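Local coordinates for mitogen-activated protein kinase, putative (Map kinase-like protein) (PDB 3PG1) that probably phosphorylates serine and threonine residues of other proteins using ATP, as a MAP kinase of the parasite Leishmania major, at residues E114-D126 with P162-T174. Numbering follows the deposited sequence. Where two conformers were deposited one is given.
Sequences ELMRTDLAQVIHD and PGNILLADNNDIT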
ATOM      1  N   GLU A 114      -4.335  14.420   2.113  1.00 53.90           N
ATOM      2  CA  GLU A 114      -4.952  15.023   0.941  1.00 55.10           C
ATOM      3  C   GLU A 114      -5.972  14.026   0.393  1.00 59.97           C
ATOM      4  O   GLU A 114      -5.652  12.850   0.258  1.00 60.40           O
ATOM      5  CB  GLU A 114      -3.885  15.358  -0.132  1.00 55.51           C
ATOM      6  CG  GLU A 114      -4.412  16.262  -1.245  1.00 63.71           C
ATOM      7  CD  GLU A 114      -3.567  16.382  -2.502  1.00 81.35           C
ATOM      8  OE1 GLU A 114      -4.154  16.594  -3.588  1.00 72.58           O
ATOM      9  OE2 GLU A 114      -2.322  16.265  -2.412  1.00 72.69           O
ATOM     10  N   LEU A 115      -7.188  14.477   0.088  1.00 58.08           N
ATOM     11  CA  LEU A 115      -8.185  13.575  -0.484  1.00 58.36           C
ATOM     12  C   LEU A 115      -7.907  13.512  -1.990  1.00 59.05           C
ATOM     13  O   LEU A 115      -7.972  14.539  -2.678  1.00 58.82           O
ATOM     14  CB  LEU A 115      -9.603  14.087  -0.201  1.00 61.38           C
ATOM     15  CG  LEU A 115     -10.762  13.144  -0.540  1.00 68.09           C
ATOM     16  CD1 LEU A 115     -10.940  12.071   0.536  1.00 67.23           C
ATOM     17  CD2 LEU A 115     -12.048  13.926  -0.663  1.00 72.87           C
ATOM     18  N   MET A 116      -7.512  12.329  -2.478  1.00 51.32           N
ATOM     19  CA  MET A 116      -7.194  12.151  -3.887  1.00 50.77           C
ATOM     20  C   MET A 116      -8.441  12.023  -4.766  1.00 55.39           C
ATOM     21  O   MET A 116      -9.501  11.613  -4.276  1.00 58.36           O
ATOM     22  CB  MET A 116      -6.225  10.978  -4.076  1.00 50.84           C
ATOM     23  CG  MET A 116      -4.921  11.183  -3.344  1.00 52.35           C
ATOM     24  SD  MET A 116      -4.051  12.640  -3.955  1.00 56.19           S
ATOM     25  CE  MET A 116      -2.865  12.814  -2.732  1.00 50.90           C
ATOM     26  N   ARG A 117      -8.324  12.404  -6.048  1.00 61.89           N
ATOM     27  CA  ARG A 117      -9.441  12.355  -6.999  1.00 61.15           C
ATOM     28  C   ARG A 117     -10.009  10.942  -7.144  1.00 57.98           C
ATOM     29  O   ARG A 117     -11.208  10.749  -7.011  1.00 55.93           O
ATOM     30  CB  ARG A 117      -8.998  12.903  -8.371  1.00 62.72           C
ATOM     31  CG  ARG A 117     -10.142  13.044  -9.384  1.00 74.61           C
ATOM     32  CD  ARG A 117      -9.678  13.537 -10.748  1.00 84.30           C
ATOM     33  NE  ARG A 117      -8.608  12.717 -11.330  1.00 89.27           N
ATOM     34  CZ  ARG A 117      -8.801  11.630 -12.073  1.00 95.80           C
ATOM     35  NH1 ARG A 117     -10.031  11.194 -12.325  1.00 83.12           N
ATOM     36  NH2 ARG A 117      -7.764  10.966 -12.565  1.00 74.93           N
ATOM     37  N   THR A 118      -9.134   9.943  -7.369  1.00 50.82           N
ATOM     38  CA  THR A 118      -9.560   8.569  -7.593  1.00 48.51           C
ATOM     39  C   THR A 118      -8.412   7.609  -7.280  1.00 47.31           C
ATOM     40  O   THR A 118      -7.384   8.012  -6.734  1.00 44.98           O
ATOM     41  CB  THR A 118     -10.105   8.434  -9.057  1.00 53.48           C
ATOM     42  OG1 THR A 118     -10.760   7.186  -9.208  1.00 55.89           O
ATOM     43  CG2 THR A 118      -9.022   8.597 -10.142  1.00 44.68           C
ATOM     44  N   ASP A 119      -8.612   6.340  -7.590  1.00 42.07           N
ATOM     45  CA  ASP A 119      -7.586   5.321  -7.455  1.00 38.75           C
ATOM     46  C   ASP A 119      -7.479   4.585  -8.786  1.00 41.08           C
ATOM     47  O   ASP A 119      -8.320   4.778  -9.667  1.00 41.08           O
ATOM     48  CB  ASP A 119      -7.837   4.390  -6.253  1.00 39.38           C
ATOM     49  CG  ASP A 119      -9.172   3.681  -6.260  1.00 50.97           C
ATOM     50  OD1 ASP A 119      -9.969   3.921  -5.342  1.00 58.52           O
ATOM     51  OD2 ASP A 119      -9.394   2.846  -7.147  1.00 52.32           O
ATOM     52  N   LEU A 120      -6.425   3.783  -8.948  1.00 35.76           N
ATOM     53  CA  LEU A 120      -6.159   3.048 -10.177  1.00 34.35           C
ATOM     54  C   LEU A 120      -7.162   1.937 -10.459  1.00 39.45           C
ATOM     55  O   LEU A 120      -7.460   1.692 -11.628  1.00 40.26           O
ATOM     56  CB  LEU A 120      -4.745   2.523 -10.162  1.00 31.76           C
ATOM     57  CG  LEU A 120      -4.172   2.011 -11.485  1.00 36.03           C
ATOM     58  CD1 LEU A 120      -4.076   3.122 -12.529  1.00 37.28           C
ATOM     59  CD2 LEU A 120      -2.804   1.374 -11.245  1.00 32.43           C
ATOM     60  N   ALA A 121      -7.727   1.312  -9.410  1.00 36.82           N
ATOM     61  CA  ALA A 121      -8.759   0.262  -9.578  1.00 37.11           C
ATOM     62  C   ALA A 121      -9.988   0.839 -10.309  1.00 42.94           C
ATOM     63  O   ALA A 121     -10.503   0.211 -11.230  1.00 43.40           O
ATOM     64  CB  ALA A 121      -9.171  -0.314  -8.219  1.00 38.18           C
ATOM     65  N   GLN A 122     -10.409   2.054  -9.940  1.00 40.56           N
ATOM     66  CA  GLN A 122     -11.531   2.746 -10.567  1.00 42.88           C
ATOM     67  C   GLN A 122     -11.224   3.101 -12.018  1.00 46.72           C
ATOM     68  O   GLN A 122     -12.077   2.919 -12.888  1.00 47.32           O
ATOM     69  CB  GLN A 122     -11.930   3.988  -9.760  1.00 45.84           C
ATOM     70  CG  GLN A 122     -12.670   3.674  -8.460  1.00 62.00           C
ATOM     71  CD  GLN A 122     -13.012   4.940  -7.714  1.00 87.17           C
ATOM     72  OE1 GLN A 122     -12.237   5.441  -6.897  1.00 82.53           O
ATOM     73  NE2 GLN A 122     -14.169   5.508  -8.005  1.00 86.94           N
ATOM     74  N   VAL A 123     -10.002   3.594 -12.280  1.00 43.86           N
ATOM     75  CA  VAL A 123      -9.524   3.948 -13.624  1.00 44.36           C
ATOM     76  C   VAL A 123      -9.507   2.711 -14.548  1.00 45.86           C
ATOM     77  O   VAL A 123     -10.135   2.741 -15.622  1.00 47.08           O
ATOM     78  CB  VAL A 123      -8.173   4.699 -13.560  1.00 46.71           C
ATOM     79  CG1 VAL A 123      -7.534   4.832 -14.939  1.00 46.54           C
ATOM     80  CG2 VAL A 123      -8.358   6.064 -12.916  1.00 48.04           C
ATOM     81  N   ILE A 124      -8.885   1.607 -14.079  1.00 39.65           N
ATOM     82  CA  ILE A 124      -8.820   0.340 -14.832  1.00 38.59           C
ATOM     83  C   ILE A 124     -10.219  -0.166 -15.209  1.00 45.67           C
ATOM     84  O   ILE A 124     -10.423  -0.614 -16.333  1.00 46.73           O
ATOM     85  CB  ILE A 124      -7.989  -0.765 -14.099  1.00 39.02           C
ATOM     86  CG1 ILE A 124      -6.458  -0.405 -14.079  1.00 36.82           C
ATOM     87  CG2 ILE A 124      -8.206  -2.176 -14.749  1.00 37.79           C
ATOM     88  CD1 ILE A 124      -5.651  -1.213 -12.982  1.00 35.75           C
ATOM     89  N   HIS A 125     -11.159  -0.112 -14.272  1.00 44.44           N
ATOM     90  CA  HIS A 125     -12.479  -0.666 -14.505  1.00 49.92           C
ATOM     91  C   HIS A 125     -13.473   0.213 -15.247  1.00 57.12           C
ATOM     92  O   HIS A 125     -14.506  -0.279 -15.707  1.00 58.78           O
ATOM     93  CB  HIS A 125     -13.005  -1.345 -13.241  1.00 52.91           C
ATOM     94  CG  HIS A 125     -12.176  -2.546 -12.889  1.00 56.24           C
ATOM     95  ND1 HIS A 125     -11.003  -2.430 -12.132  1.00 57.18           N
ATOM     96  CD2 HIS A 125     -12.316  -3.835 -13.282  1.00 59.58           C
ATOM     97  CE1 HIS A 125     -10.501  -3.655 -12.064  1.00 56.58           C
ATOM     98  NE2 HIS A 125     -11.256  -4.536 -12.738  1.00 58.37           N
ATOM     99  N   ASP A 126     -13.118   1.490 -15.451  1.00 53.83           N
ATOM    100  CA  ASP A 126     -13.943   2.419 -16.200  1.00 55.33           C
ATOM    101  C   ASP A 126     -13.660   2.227 -17.690  1.00 61.42           C
ATOM    102  O   ASP A 126     -12.664   2.725 -18.206  1.00 56.96           O
ATOM    103  CB  ASP A 126     -13.694   3.878 -15.765  1.00 56.70           C
ATOM    104  CG  ASP A 126     -14.778   4.866 -16.202  1.00 67.59           C
ATOM    105  OD1 ASP A 126     -14.712   6.048 -15.784  1.00 67.29           O
ATOM    106  OD2 ASP A 126     -15.705   4.450 -16.929  1.00 72.16           O
ATOM    107  N   PRO A 162      -4.335  -2.050  -7.202  1.00 31.21           N
ATOM    108  CA  PRO A 162      -4.834  -0.798  -7.789  1.00 33.22           C
ATOM    109  C   PRO A 162      -5.646   0.119  -6.853  1.00 39.15           C
ATOM    110  O   PRO A 162      -5.593   1.325  -7.031  1.00 39.73           O
ATOM    111  CB  PRO A 162      -5.660  -1.298  -8.997  1.00 35.33           C
ATOM    112  CG  PRO A 162      -5.000  -2.630  -9.371  1.00 36.47           C
ATOM    113  CD  PRO A 162      -4.726  -3.214  -8.029  1.00 31.70           C
ATOM    114  N   GLY A 163      -6.348  -0.456  -5.868  1.00 36.70           N
ATOM    115  CA  GLY A 163      -7.154   0.259  -4.877  1.00 38.49           C
ATOM    116  C   GLY A 163      -6.351   1.160  -3.954  1.00 42.70           C
ATOM    117  O   GLY A 163      -6.906   2.105  -3.398  1.00 44.49           O
ATOM    118  N   ASN A 164      -5.038   0.888  -3.781  1.00 36.63           N
ATOM    119  CA  ASN A 164      -4.174   1.732  -2.939  1.00 35.60           C
ATOM    120  C   ASN A 164      -3.132   2.504  -3.740  1.00 36.12           C
ATOM    121  O   ASN A 164      -2.169   3.055  -3.190  1.00 33.61           O
ATOM    122  CB  ASN A 164      -3.599   1.007  -1.691  1.00 37.50           C
ATOM    123  CG  ASN A 164      -2.849  -0.249  -1.959  1.00 40.90           C
ATOM    124  OD1 ASN A 164      -2.086  -0.362  -2.921  1.00 35.03           O
ATOM    125  ND2 ASN A 164      -3.064  -1.231  -1.108  1.00 36.26           N
ATOM    126  N   ILE A 165      -3.363   2.576  -5.048  1.00 31.60           N
ATOM    127  CA  ILE A 165      -2.541   3.391  -5.936  1.00 30.49           C
ATOM    128  C   ILE A 165      -3.483   4.526  -6.292  1.00 37.30           C
ATOM    129  O   ILE A 165      -4.454   4.303  -7.015  1.00 36.85           O
ATOM    130  CB  ILE A 165      -2.011   2.616  -7.170  1.00 31.91           C
ATOM    131  CG1 ILE A 165      -1.036   1.486  -6.729  1.00 28.45           C
ATOM    132  CG2 ILE A 165      -1.310   3.612  -8.134  1.00 31.40           C
ATOM    133  CD1 ILE A 165      -0.782   0.405  -7.798  1.00 30.74           C
ATOM    134  N   LEU A 166      -3.221   5.718  -5.728  1.00 35.59           N
ATOM    135  CA  LEU A 166      -4.069   6.923  -5.853  1.00 38.09           C
ATOM    136  C   LEU A 166      -3.615   7.875  -6.941  1.00 43.17           C
ATOM    137  O   LEU A 166      -2.414   7.992  -7.206  1.00 41.06           O
ATOM    138  CB  LEU A 166      -4.139   7.687  -4.504  1.00 38.91           C
ATOM    139  CG  LEU A 166      -4.414   6.844  -3.232  1.00 42.37           C
ATOM    140  CD1 LEU A 166      -4.658   7.761  -2.009  1.00 44.28           C
ATOM    141  CD2 LEU A 166      -5.614   5.887  -3.432  1.00 39.82           C
ATOM    142  N   LEU A 167      -4.592   8.544  -7.573  1.00 42.65           N
ATOM    143  CA  LEU A 167      -4.402   9.501  -8.655  1.00 44.33           C
ATOM    144  C   LEU A 167      -4.930  10.866  -8.135  1.00 50.97           C
ATOM    145  O   LEU A 167      -6.074  10.956  -7.681  1.00 48.35           O
ATOM    146  CB  LEU A 167      -5.295   9.116  -9.869  1.00 46.61           C
ATOM    147  CG  LEU A 167      -4.988   7.960 -10.843  1.00 52.25           C
ATOM    148  CD1 LEU A 167      -4.220   8.410 -12.027  1.00 54.41           C
ATOM    149  CD2 LEU A 167      -4.580   6.655 -10.191  1.00 53.42           C
ATOM    150  N   ALA A 168      -4.112  11.919  -8.219  1.00 51.31           N
ATOM    151  CA  ALA A 168      -4.544  13.269  -7.826  1.00 54.13           C
ATOM    152  C   ALA A 168      -5.320  13.851  -9.011  1.00 61.89           C
ATOM    153  O   ALA A 168      -5.316  13.236 -10.080  1.00 58.75           O
ATOM    154  CB  ALA A 168      -3.327  14.130  -7.516  1.00 54.38           C
ATOM    155  N   ASP A 169      -5.977  15.038  -8.851  1.00 66.15           N
ATOM    156  CA  ASP A 169      -6.705  15.688  -9.957  1.00 68.99           C
ATOM    157  C   ASP A 169      -5.751  15.913 -11.132  1.00 73.21           C
ATOM    158  O   ASP A 169      -6.139  15.748 -12.291  1.00 73.78           O
ATOM    159  CB  ASP A 169      -7.339  17.015  -9.506  1.00 74.46           C
ATOM    160  CG  ASP A 169      -8.434  16.837  -8.479  1.00 94.38           C
ATOM    161  OD1 ASP A 169      -8.143  16.974  -7.271  1.00 96.88           O
ATOM    162  OD2 ASP A 169      -9.589  16.560  -8.883  1.00103.38           O
ATOM    163  N   ASN A 170      -4.490  16.237 -10.800  1.00 69.62           N
ATOM    164  CA  ASN A 170      -3.371  16.487 -11.704  0.50 69.24           C
ATOM    165  C   ASN A 170      -2.721  15.180 -12.217  1.00 71.71           C
ATOM    166  O   ASN A 170      -1.651  15.223 -12.831  1.00 71.45           O
ATOM    167  CB  ASN A 170      -2.332  17.392 -10.995  0.50 70.92           C
ATOM    168  CG  ASN A 170      -2.367  17.377  -9.470  0.50 88.78           C
ATOM    169  OD1 ASN A 170      -3.417  17.528  -8.823  0.50 76.38           O
ATOM    170  ND2 ASN A 170      -1.206  17.249  -8.858  0.50 82.48           N
ATOM    171  N   ASN A 171      -3.365  14.016 -11.953  1.00 67.61           N
ATOM    172  CA  ASN A 171      -2.928  12.653 -12.289  1.00 65.14           C
ATOM    173  C   ASN A 171      -1.624  12.145 -11.636  1.00 63.36           C
ATOM    174  O   ASN A 171      -1.123  11.079 -12.007  1.00 61.57           O
ATOM    175  CB  ASN A 171      -3.049  12.329 -13.791  1.00 68.63           C
ATOM    176  CG  ASN A 171      -4.431  11.880 -14.224  1.00 95.07           C
ATOM    177  OD1 ASN A 171      -5.431  12.021 -13.502  1.00 86.69           O
ATOM    178  ND2 ASN A 171      -4.516  11.328 -15.426  1.00 89.76           N
ATOM    179  N   ASP A 172      -1.112  12.885 -10.625  1.00 57.12           N
ATOM    180  CA  ASP A 172       0.068  12.497  -9.838  1.00 53.62           C
ATOM    181  C   ASP A 172      -0.271  11.174  -9.133  1.00 49.27           C
ATOM    182  O   ASP A 172      -1.383  11.031  -8.613  1.00 48.21           O
ATOM    183  CB  ASP A 172       0.398  13.575  -8.774  1.00 56.60           C
ATOM    184  CG  ASP A 172       1.013  14.889  -9.260  1.00 71.46           C
ATOM    185  OD1 ASP A 172       1.318  14.999 -10.474  1.00 73.68           O
ATOM    186  OD2 ASP A 172       1.136  15.831  -8.434  1.00 70.41           O
ATOM    187  N   ILE A 173       0.663  10.216  -9.160  1.00 42.23           N
ATOM    188  CA  ILE A 173       0.516   8.889  -8.541  0.50 39.92           C
ATOM    189  C   ILE A 173       1.049   8.916  -7.115  1.00 38.72           C
ATOM    190  O   ILE A 173       2.162   9.369  -6.888  1.00 35.44           O
ATOM    191  CB  ILE A 173       1.184   7.755  -9.394  0.50 41.89           C
ATOM    192  CG1 ILE A 173       0.371   7.425 -10.680  0.50 43.66           C
ATOM    193  CG2 ILE A 173       1.520   6.484  -8.571  0.50 41.28           C
ATOM    194  CD1 ILE A 173      -0.849   6.452 -10.555  0.50 44.06           C
ATOM    195  N   THR A 174       0.268   8.416  -6.177  1.00 34.15           N
ATOM    196  CA  THR A 174       0.653   8.326  -4.776  1.00 33.30           C
ATOM    197  C   THR A 174       0.262   6.907  -4.274  1.00 35.57           C
ATOM    198  O   THR A 174      -0.831   6.416  -4.557  1.00 35.26           O
ATOM    199  CB  THR A 174      -0.061   9.448  -3.998  1.00 50.02           C
ATOM    200  OG1 THR A 174       0.165  10.670  -4.691  1.00 61.43           O
ATOM    201  CG2 THR A 174       0.479   9.628  -2.639  1.00 45.57           C
TER
HETATM  202  O   HOH W   1      -6.650  15.433  -5.329  1.00 65.37           O
HETATM  203  O   HOH W   2      -9.703   2.223  -2.953  1.00 55.31           O
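Arg117 reaches along the turn 168-171 and donates from NH2 to Asn171 OD1 at 2.7 Å. The bond is bent, 133° at the hydrogen, and the oxygen lies out of the guanidinium plane. The chain of Arg117 runs straight and then bends at chi3 (55°), which carries the guanidinium past Asp169 CA at its edge. Thr118 CG2 sits above one face of the guanidinium, offset toward its rim. The same methyl rests on Leu167 CB at 3.8 Å, the two side chains lying side by side. Between their backbones, Thr118 N bonds to Leu167 O, and Leu167 N to Thr118 O at 3.0 Å. Arg117 and Thr118 together face Leu167, a classic beta bulge. Met116 crosses Leu166 at about a right angle, with CG 3.7 Å from Leu166 CD1. Its SD meets Ala168 CB.

Asp119 is the N-cap of helix 120-125. Its CG sits between the backbone N and the carbonyl carbon (chi1 57°), which brings OD2 to the start of the helix to accept from Gln122 N at 3.1 Å; a water joins OD1 to Gly163 O. Leu120 N donates to Ile165 O at 2.8 Å, and its side chain lies alongside that of Ile165. Pro162 packs its CB against Ala121 CB at 3.7 Å and its CG against Ile124 CD1.

The contact joins the hinge, which follows strand 108-114, and the short helix 120-125 beyond it, to the end of the catalytic loop and the hairpin that follows. Strand 165-167 is the middle of three antiparallel strands, between 118-119 and 173-175. Helix 133-152 packs on Ile165 and Leu167, and helix 214-229 on Leu120 and Ile124.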